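Local coordinates for hypothetical conserved protein (Thermus thermophilus, PDB 3DZM) that forms a beta-barrel in the outer membrane and binds calcium, though what it does there is not known, at residues W78-L89 with Y104-G115. Numbering follows the deposited sequence.
Sequences WGQNVTLSLDVL and YFGVRYNFFSGG. With C8E ((hydroxyethyloxy)tri(ethyloxy)octane), chain E.
Val82 and Phe111 exchange two backbone hydrogen bonds, and this recurs at every second pair from Trp78-Gly115 to Val88-Phe105, a ladder of twelve backbone bonds. The segment axes run at 165°, nearly antiparallel, as in two consecutive strands of a hairpin.

Polar side chains occupy the face bearing Asn81, Thr83, Asp87, Arg108 and Asn110. Asn110 turns its CG away from the backbone N (chi1 -163°), which carries the amide to two residues of 78-89: ND2 donates to Asn81 OD1 at 2.8 Å, from above that carbonyl's plane, and Thr83 OG1 donates to Asn110 OD1 at 2.8 Å, almost in line with the C=O. Both ends of the Asn110 amide are therefore held, which should fix its flip. Asn81 ND2 donates to O21 of the bound detergent C8E at 2.8 Å in a nearly straight bond. Asp87 OD1 forms a salt bridge with Arg108 NH1, although its modelled length is doubtful; Asp87 OD2 lies over one face of the Tyr104 ring.

The other face is largely apolar, consistent with the barrel's membrane-facing surface. Leu84 CD1 meets the edge of the Phe111 ring at CE2, 4.3 Å away, and Val88 CB lies 3.8 Å from Phe105 CZ. Near the calcium end, Gly114 CA makes a CH-pi contact over the face of the Trp78 six-membered ring, 3.4 Å from its centroid.

Arg43 and Asp160 provide second salt-bridge partners for Asp87 and Arg108, while Tyr104 OH bonds to Lys205 and Asp156, consistent with a charged barrel interior. Strand 40-50 flanks 78-89, and strand 127-148 flanks 104-115 in the barrel wall.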
loop_
_atom_site.group_PDB
_atom_site.type_symbol
_atom_site.label_atom_id
_atom_site.label_comp_id
_atom_site.label_asym_id
_atom_site.label_seq_id
_atom_site.Cartn_x
_atom_site.Cartn_y
_atom_site.Cartn_z
ATOM N N TRP A 78 -5.399 13.227 -5.687
ATOM C CA TRP A 78 -4.696 12.045 -6.142
ATOM C C TRP A 78 -3.988 11.451 -4.892
ATOM O O TRP A 78 -3.700 12.165 -3.944
ATOM C CB TRP A 78 -3.713 12.448 -7.259
ATOM C CG TRP A 78 -2.630 13.288 -6.703
ATOM C CD1 TRP A 78 -2.647 14.650 -6.507
ATOM C CD2 TRP A 78 -1.395 12.818 -6.153
ATOM N NE1 TRP A 78 -1.466 15.054 -5.910
ATOM C CE2 TRP A 78 -0.687 13.949 -5.680
ATOM C CE3 TRP A 78 -0.812 11.552 -6.024
ATOM C CZ2 TRP A 78 0.567 13.843 -5.089
ATOM C CZ3 TRP A 78 0.436 11.457 -5.460
ATOM C CH2 TRP A 78 1.106 12.597 -4.988
ATOM N N GLY A 79 -3.730 10.148 -4.879
ATOM C CA GLY A 79 -3.023 9.521 -3.774
ATOM C C GLY A 79 -2.411 8.215 -4.193
ATOM O O GLY A 79 -2.922 7.554 -5.072
ATOM N N GLN A 80 -1.296 7.831 -3.592
ATOM C CA GLN A 80 -0.753 6.514 -3.893
ATOM C C GLN A 80 -0.030 5.892 -2.701
ATOM O O GLN A 80 0.362 6.618 -1.776
ATOM C CB GLN A 80 0.164 6.594 -5.084
ATOM C CG GLN A 80 1.237 7.613 -4.902
ATOM C CD GLN A 80 2.272 7.539 -5.980
ATOM O OE1 GLN A 80 1.985 7.828 -7.123
ATOM N NE2 GLN A 80 3.487 7.149 -5.621
ATOM N N ASN A 81 0.098 4.553 -2.717
ATOM C CA ASN A 81 0.952 3.822 -1.763
ATOM C C ASN A 81 1.908 2.980 -2.528
ATOM O O ASN A 81 1.495 2.280 -3.460
ATOM C CB ASN A 81 0.161 2.935 -0.810
ATOM C CG ASN A 81 -0.646 3.729 0.169
ATOM O OD1 ASN A 81 -0.109 4.464 0.972
ATOM N ND2 ASN A 81 -1.937 3.587 0.115
ATOM N N VAL A 82 3.186 3.081 -2.161
ATOM C CA VAL A 82 4.211 2.157 -2.621
ATOM C C VAL A 82 4.660 1.391 -1.372
ATOM O O VAL A 82 4.974 1.982 -0.356
ATOM C CB VAL A 82 5.392 2.879 -3.344
ATOM C CG1 VAL A 82 6.469 1.876 -3.773
ATOM C CG2 VAL A 82 4.883 3.624 -4.528
ATOM N N THR A 83 4.656 0.069 -1.457
ATOM C CA THR A 83 4.789 -0.798 -0.301
ATOM C C THR A 83 5.838 -1.856 -0.551
ATOM O O THR A 83 5.682 -2.697 -1.449
ATOM C CB THR A 83 3.488 -1.553 -0.052
ATOM O OG1 THR A 83 2.372 -0.663 -0.198
ATOM C CG2 THR A 83 3.494 -2.199 1.335
ATOM N N LEU A 84 6.907 -1.812 0.240
ATOM C CA LEU A 84 7.942 -2.838 0.204
ATOM C C LEU A 84 7.625 -3.780 1.311
ATOM O O LEU A 84 7.344 -3.371 2.433
ATOM C CB LEU A 84 9.320 -2.232 0.413
ATOM C CG LEU A 84 9.924 -1.753 -0.898
ATOM C CD1 LEU A 84 9.084 -0.634 -1.420
ATOM C CD2 LEU A 84 11.328 -1.292 -0.702
ATOM N N SER A 85 7.644 -5.056 0.991
ATOM C CA SER A 85 7.242 -6.055 1.956
ATOM C C SER A 85 8.166 -7.296 1.962
ATOM O O SER A 85 8.743 -7.675 0.956
ATOM C CB SER A 85 5.772 -6.440 1.715
ATOM O OG SER A 85 5.730 -7.640 0.976
ATOM N N LEU A 86 8.306 -7.906 3.127
ATOM C CA LEU A 86 8.969 -9.185 3.271
ATOM C C LEU A 86 8.064 -10.124 4.064
ATOM O O LEU A 86 7.584 -9.750 5.127
ATOM C CB LEU A 86 10.303 -9.031 4.000
ATOM C CG LEU A 86 10.886 -10.403 4.330
ATOM C CD1 LEU A 86 11.662 -10.958 3.145
ATOM C CD2 LEU A 86 11.760 -10.323 5.544
ATOM N N ASP A 87 7.822 -11.325 3.530
ATOM C CA ASP A 87 6.963 -12.318 4.165
ATOM C C ASP A 87 7.703 -13.616 4.362
ATOM O O ASP A 87 8.315 -14.122 3.441
ATOM C CB ASP A 87 5.748 -12.698 3.302
ATOM C CG ASP A 87 4.946 -11.533 2.833
ATOM O OD1 ASP A 87 4.874 -10.534 3.554
ATOM O OD2 ASP A 87 4.357 -11.628 1.739
ATOM N N VAL A 88 7.593 -14.187 5.554
ATOM C CA VAL A 88 7.961 -15.572 5.773
ATOM C C VAL A 88 6.700 -16.401 5.614
ATOM O O VAL A 88 5.696 -16.097 6.248
ATOM C CB VAL A 88 8.564 -15.760 7.176
ATOM C CG1 VAL A 88 8.746 -17.276 7.549
ATOM C CG2 VAL A 88 9.855 -14.929 7.286
ATOM N N LEU A 89 6.761 -17.406 4.733
ATOM C CA LEU A 89 5.665 -18.328 4.432
ATOM C C LEU A 89 5.967 -19.705 4.970
ATOM O O LEU A 89 7.078 -20.160 4.870
ATOM C CB LEU A 89 5.526 -18.472 2.920
ATOM C CG LEU A 89 5.439 -17.168 2.139
ATOM C CD1 LEU A 89 6.324 -17.189 0.929
ATOM C CD2 LEU A 89 4.001 -16.964 1.744
ATOM N N TYR A 104 1.294 -16.701 6.172
ATOM C CA TYR A 104 2.518 -15.913 6.207
ATOM C C TYR A 104 2.345 -14.784 7.180
ATOM O O TYR A 104 1.228 -14.365 7.446
ATOM C CB TYR A 104 2.960 -15.400 4.785
ATOM C CG TYR A 104 2.012 -14.440 4.145
ATOM C CD1 TYR A 104 1.973 -13.125 4.542
ATOM C CD2 TYR A 104 1.132 -14.857 3.168
ATOM C CE1 TYR A 104 1.116 -12.237 3.967
ATOM C CE2 TYR A 104 0.269 -13.976 2.568
ATOM C CZ TYR A 104 0.264 -12.654 2.967
ATOM O OH TYR A 104 -0.648 -11.743 2.417
ATOM N N PHE A 105 3.468 -14.338 7.718
ATOM C CA PHE A 105 3.554 -13.076 8.437
ATOM C C PHE A 105 4.711 -12.224 7.891
ATOM O O PHE A 105 5.690 -12.728 7.350
ATOM C CB PHE A 105 3.766 -13.329 9.920
ATOM C CG PHE A 105 5.070 -13.951 10.224
ATOM C CD1 PHE A 105 6.142 -13.173 10.654
ATOM C CD2 PHE A 105 5.249 -15.322 10.070
ATOM C CE1 PHE A 105 7.371 -13.758 10.930
ATOM C CE2 PHE A 105 6.483 -15.927 10.351
ATOM C CZ PHE A 105 7.547 -15.139 10.772
ATOM N N GLY A 106 4.627 -10.925 8.049
ATOM C CA GLY A 106 5.753 -10.140 7.618
ATOM C C GLY A 106 5.802 -8.695 8.058
ATOM O O GLY A 106 4.929 -8.176 8.740
ATOM N N VAL A 107 6.849 -8.043 7.602
ATOM C CA VAL A 107 7.134 -6.650 7.866
ATOM C C VAL A 107 6.902 -5.838 6.556
ATOM O O VAL A 107 7.034 -6.361 5.454
ATOM C CB VAL A 107 8.593 -6.578 8.398
ATOM C CG1 VAL A 107 9.573 -6.803 7.259
ATOM C CG2 VAL A 107 8.863 -5.295 9.110
ATOM N N ARG A 108 6.504 -4.579 6.671
ATOM C CA ARG A 108 6.266 -3.719 5.481
ATOM C C ARG A 108 6.884 -2.341 5.661
ATOM O O ARG A 108 7.044 -1.852 6.788
ATOM C CB ARG A 108 4.778 -3.434 5.254
ATOM C CG ARG A 108 3.913 -4.576 4.897
ATOM C CD ARG A 108 3.808 -5.551 6.023
ATOM N NE ARG A 108 4.223 -6.836 5.479
ATOM C CZ ARG A 108 3.376 -7.817 5.286
ATOM N NH1 ARG A 108 3.767 -8.956 4.780
ATOM N NH2 ARG A 108 2.127 -7.625 5.639
ATOM N N TYR A 109 7.219 -1.714 4.538
ATOM C CA TYR A 109 7.598 -0.305 4.527
ATOM C C TYR A 109 6.799 0.372 3.432
ATOM O O TYR A 109 6.921 0.024 2.261
ATOM C CB TYR A 109 9.111 -0.120 4.314
ATOM C CG TYR A 109 9.955 -0.994 5.202
ATOM C CD1 TYR A 109 10.476 -0.495 6.382
ATOM C CD2 TYR A 109 10.216 -2.355 4.877
ATOM C CE1 TYR A 109 11.267 -1.311 7.223
ATOM C CE2 TYR A 109 10.996 -3.179 5.713
ATOM C CZ TYR A 109 11.515 -2.639 6.880
ATOM O OH TYR A 109 12.275 -3.384 7.736
ATOM N N ASN A 110 5.965 1.324 3.821
ATOM C CA ASN A 110 5.118 2.042 2.881
ATOM C C ASN A 110 5.499 3.485 2.616
ATOM O O ASN A 110 5.818 4.264 3.532
ATOM C CB ASN A 110 3.695 2.031 3.393
ATOM C CG ASN A 110 2.694 2.378 2.323
ATOM O OD1 ASN A 110 2.441 1.595 1.424
ATOM N ND2 ASN A 110 2.095 3.539 2.434
ATOM N N PHE A 111 5.428 3.851 1.346
ATOM C CA PHE A 111 5.568 5.252 0.943
ATOM C C PHE A 111 4.226 5.790 0.486
ATOM O O PHE A 111 3.764 5.498 -0.601
ATOM C CB PHE A 111 6.718 5.408 -0.079
ATOM C CG PHE A 111 7.986 4.850 0.427
ATOM C CD1 PHE A 111 8.869 5.648 1.145
ATOM C CD2 PHE A 111 8.228 3.477 0.345
ATOM C CE1 PHE A 111 10.026 5.098 1.687
ATOM C CE2 PHE A 111 9.374 2.920 0.903
ATOM C CZ PHE A 111 10.273 3.723 1.571
ATOM N N PHE A 112 3.577 6.532 1.371
ATOM C CA PHE A 112 2.324 7.204 1.062
ATOM C C PHE A 112 2.531 8.623 0.562
ATOM O O PHE A 112 3.381 9.345 1.049
ATOM C CB PHE A 112 1.410 7.259 2.293
ATOM C CG PHE A 112 0.268 8.241 2.146
ATOM C CD1 PHE A 112 -0.886 7.884 1.485
ATOM C CD2 PHE A 112 0.375 9.537 2.627
ATOM C CE1 PHE A 112 -1.924 8.768 1.340
ATOM C CE2 PHE A 112 -0.674 10.451 2.478
ATOM C CZ PHE A 112 -1.823 10.060 1.833
ATOM N N SER A 113 1.713 9.020 -0.394
ATOM C CA SER A 113 1.690 10.402 -0.865
ATOM C C SER A 113 0.445 10.772 -1.672
ATOM O O SER A 113 -0.053 10.001 -2.471
ATOM C CB SER A 113 2.945 10.725 -1.674
ATOM O OG SER A 113 2.982 9.978 -2.870
ATOM N N GLY A 114 -0.061 11.970 -1.450
ATOM C CA GLY A 114 -1.085 12.516 -2.322
ATOM C C GLY A 114 -1.319 13.975 -2.029
ATOM O O GLY A 114 -0.501 14.635 -1.410
ATOM N N GLY A 115 -2.461 14.469 -2.462
ATOM C CA GLY A 115 -2.841 15.854 -2.266
ATOM C C GLY A 115 -3.747 16.266 -3.407
ATOM O O GLY A 115 -4.437 15.426 -3.986
HETATM C C1 C8E E . -11.124 -5.758 8.253
HETATM C C2 C8E E . -9.991 -5.038 8.997
HETATM C C3 C8E E . -10.268 -3.552 9.259
HETATM C C4 C8E E . -10.445 -3.246 10.756
HETATM C C5 C8E E . -10.154 -1.793 11.148
HETATM C C6 C8E E . -11.383 -0.903 11.397
HETATM C C7 C8E E . -11.548 0.197 10.341
HETATM C C8 C8E E . -10.313 0.277 9.436
HETATM O O9 C8E E . -10.022 1.574 8.925
HETATM C C10 C8E E . -8.829 2.107 9.484
HETATM C C11 C8E E . -8.168 3.153 8.587
HETATM O O12 C8E E . -7.164 2.565 7.781
HETATM C C13 C8E E . -6.846 3.352 6.644
HETATM C C14 C8E E . -6.362 2.508 5.460
HETATM O O15 C8E E . -7.153 2.789 4.318
HETATM C C16 C8E E . -6.933 1.887 3.253
HETATM C C17 C8E E . -5.586 2.179 2.589
HETATM O O18 C8E E . -5.720 3.085 1.506
HETATM C C19 C8E E . -5.785 4.427 1.926
HETATM C C20 C8E E . -4.508 4.722 2.704
HETATM O O21 C8E E . -3.491 5.134 1.832
#